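Local coordinates for protein phiAB6 tailspike (Unidentified phage, PDB 5JS4) that forms a trimeric beta-helical phage tailspike that probably binds and fragments the exopolysaccharide of Acinetobacter baumannii, at residues 332-337 and 355-359. Residues are numbered along the deposited sequence; the frame is centred on the assembly and turned at random.
Sequences NCGPTI and IEIDG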
ATOM      1  N   ASN A 332     -22.350   7.514  24.996  1.00 13.97           N
ATOM      2  CA  ASN A 332     -21.343   8.511  25.383  1.00 14.26           C
ATOM      3  C   ASN A 332     -19.979   7.913  25.709  1.00 13.62           C
ATOM      4  O   ASN A 332     -19.309   8.323  26.658  1.00 14.33           O
ATOM      5  CB  ASN A 332     -21.848   9.365  26.553  1.00 15.19           C
ATOM      6  CG  ASN A 332     -23.075  10.178  26.189  1.00 16.99           C
ATOM      7  OD1 ASN A 332     -23.157  10.741  25.097  1.00 17.48           O
ATOM      8  ND2 ASN A 332     -24.031  10.249  27.104  1.00 18.08           N
ATOM      9  N   CYS A 333     -19.565   6.946  24.902  1.00 13.05           N
ATOM     10  CA  CYS A 333     -18.255   6.343  25.067  1.00 12.87           C
ATOM     11  C   CYS A 333     -17.174   7.374  24.788  1.00 13.40           C
ATOM     12  O   CYS A 333     -17.327   8.220  23.910  1.00 15.11           O
ATOM     13  CB  CYS A 333     -18.091   5.158  24.120  1.00 12.67           C
ATOM     14  SG  CYS A 333     -16.567   4.227  24.364  1.00 13.59           S
ATOM     15  N   GLY A 334     -16.086   7.293  25.545  1.00 13.04           N
ATOM     16  CA  GLY A 334     -14.899   8.103  25.300  1.00 13.39           C
ATOM     17  C   GLY A 334     -14.121   7.604  24.094  1.00 13.38           C
ATOM     18  O   GLY A 334     -14.618   6.785  23.324  1.00 13.90           O
ATOM     19  N   PRO A 335     -12.875   8.079  23.931  1.00 13.04           N
ATOM     20  CA  PRO A 335     -12.090   7.804  22.724  1.00 12.75           C
ATOM     21  C   PRO A 335     -11.412   6.432  22.671  1.00 13.39           C
ATOM     22  O   PRO A 335     -10.625   6.189  21.764  1.00 17.77           O
ATOM     23  CB  PRO A 335     -11.024   8.902  22.760  1.00 13.38           C
ATOM     24  CG  PRO A 335     -10.815   9.153  24.212  1.00 13.60           C
ATOM     25  CD  PRO A 335     -12.161   8.977  24.857  1.00 13.45           C
ATOM     26  N   THR A 336     -11.713   5.553  23.624  1.00 12.60           N
ATOM     27  CA  THR A 336     -11.071   4.245  23.713  1.00 12.39           C
ATOM     28  C   THR A 336     -12.112   3.141  23.825  1.00 11.98           C
ATOM     29  O   THR A 336     -13.003   3.217  24.665  1.00 12.64           O
ATOM     30  CB  THR A 336     -10.169   4.175  24.961  1.00 14.15           C
ATOM     31  OG1 THR A 336      -9.182   5.212  24.899  1.00 15.20           O
ATOM     32  CG2 THR A 336      -9.481   2.820  25.083  1.00 14.90           C
ATOM     33  N   ILE A 337     -12.000   2.133  22.963  1.00 11.56           N
ATOM     34  CA  ILE A 337     -12.630   0.830  23.188  1.00 11.48           C
ATOM     35  C   ILE A 337     -11.549  -0.201  22.900  1.00 11.43           C
ATOM     36  O   ILE A 337     -11.065  -0.275  21.779  1.00 11.63           O
ATOM     37  CB  ILE A 337     -13.845   0.559  22.277  1.00 12.13           C
ATOM     38  CG1 ILE A 337     -14.858   1.704  22.359  1.00 12.45           C
ATOM     39  CG2 ILE A 337     -14.512  -0.754  22.673  1.00 11.93           C
ATOM     40  CD1 ILE A 337     -15.995   1.604  21.366  1.00 13.11           C
ATOM     41  N   ILE A 355     -22.614  -0.025  21.287  1.00 13.40           N
ATOM     42  CA  ILE A 355     -21.949   1.161  21.824  1.00 13.11           C
ATOM     43  C   ILE A 355     -21.964   2.361  20.874  1.00 13.00           C
ATOM     44  O   ILE A 355     -21.800   2.214  19.661  1.00 13.57           O
ATOM     45  CB  ILE A 355     -20.503   0.802  22.250  1.00 12.84           C
ATOM     46  CG1 ILE A 355     -19.890   1.904  23.119  1.00 13.16           C
ATOM     47  CG2 ILE A 355     -19.642   0.481  21.033  1.00 13.00           C
ATOM     48  CD1 ILE A 355     -18.807   1.395  24.045  1.00 13.11           C
ATOM     49  N   GLU A 356     -22.183   3.543  21.448  1.00 13.01           N
ATOM     50  CA  GLU A 356     -22.130   4.803  20.718  1.00 13.91           C
ATOM     51  C   GLU A 356     -20.852   5.540  21.079  1.00 13.71           C
ATOM     52  O   GLU A 356     -20.563   5.754  22.259  1.00 14.18           O
ATOM     53  CB  GLU A 356     -23.347   5.672  21.029  1.00 14.78           C
ATOM     54  CG  GLU A 356     -24.636   5.086  20.484  1.00 16.15           C
ATOM     55  CD  GLU A 356     -25.863   5.921  20.772  1.00 17.28           C
ATOM     56  OE1 GLU A 356     -25.724   7.100  21.158  1.00 18.19           O
ATOM     57  OE2 GLU A 356     -26.977   5.386  20.596  1.00 18.97           O
ATOM     58  N   ILE A 357     -20.093   5.918  20.055  1.00 13.41           N
ATOM     59  CA  ILE A 357     -18.812   6.598  20.229  1.00 13.49           C
ATOM     60  C   ILE A 357     -18.721   7.739  19.214  1.00 13.30           C
ATOM     61  O   ILE A 357     -19.141   7.589  18.069  1.00 14.65           O
ATOM     62  CB  ILE A 357     -17.630   5.608  20.080  1.00 13.39           C
ATOM     63  CG1 ILE A 357     -16.302   6.314  20.365  1.00 13.64           C
ATOM     64  CG2 ILE A 357     -17.626   4.948  18.703  1.00 13.36           C
ATOM     65  CD1 ILE A 357     -15.112   5.382  20.474  1.00 13.40           C
ATOM     66  N   ASP A 358     -18.196   8.886  19.633  1.00 13.50           N
ATOM     67  CA  ASP A 358     -18.105  10.029  18.731  1.00 14.31           C
ATOM     68  C   ASP A 358     -17.049   9.793  17.650  1.00 13.80           C
ATOM     69  O   ASP A 358     -16.023   9.147  17.888  1.00 14.03           O
ATOM     70  CB  ASP A 358     -17.800  11.316  19.492  1.00 15.73           C
ATOM     71  CG  ASP A 358     -18.034  12.552  18.646  1.00 18.15           C
ATOM     72  OD1 ASP A 358     -19.211  12.898  18.402  1.00 21.32           O
ATOM     73  OD2 ASP A 358     -17.046  13.168  18.214  1.00 20.50           O
ATOM     74  N   GLY A 359     -17.304  10.325  16.461  1.00 13.86           N
ATOM     75  CA  GLY A 359     -16.404  10.131  15.330  1.00 13.49           C
ATOM     76  C   GLY A 359     -15.082  10.879  15.393  1.00 13.45           C
ATOM     77  O   GLY A 359     -14.139  10.506  14.696  1.00 13.01           O
TER
HETATM   78  O   HOH W   1     -23.784   8.514  22.706  1.00 18.40           O
HETATM   79  O   HOH W   2     -15.996   9.717  22.070  1.00 21.19           O
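The ends of the parallel strands 328-333 and 353-358 bring the CA atoms of Cys-333 and Ile-357 to 4.9 Å, and one direct backbone hydrogen bond joins the two segments, from Cys-333 N to Glu-356 O (3.1 Å, 154° at the hydrogen). One water links Asn-332 N, at the corner, to Glu-356 OE1, while OE2 of the same carboxylate is hydrogen-bonded to Thr-328 OG1; a second bridges backbone to backbone, donating to Cys-333 O, 2.7 Å away, and accepting weakly from Asp-358 N. The apolar contact is made on the face that carries Cys-333 and Ile-357, with Ile-355 beside them. The Cys-333 side chain turns its sulfur away from the backbone N (chi1 -174°), which leaves SG 3.6 Å from Ile-355 CD1, while its CB rests 4.1 Å from Ile-357 CB. Ile-337, which follows the short loop through Gly-334 and Pro-335, meets both isoleucines tip to tip: its CD1 is 3.8 Å from Ile-355 CG2 and 4.0 Å from Ile-357 CD1. The extended side chain of Ile-357 (chi1 -176°) also brings CD1 to 3.2 Å from Gly-334 O, a tight approach of a methyl to a carbonyl. Such inward apolar stacking between successive turns is characteristic of a right-handed parallel beta-helix, the fold of pectate lyase-like proteins. Strand 353-358 lies between 328-333 and 374-379 in one parallel sheet, where Ile-355 also touches Ile-376; Ile-364, on strand 362-370, the parallel neighbour of 336-338, packs on Ile-337 and Ile-357, and Pro-335 meets Tyr-309 of a neighbouring subunit.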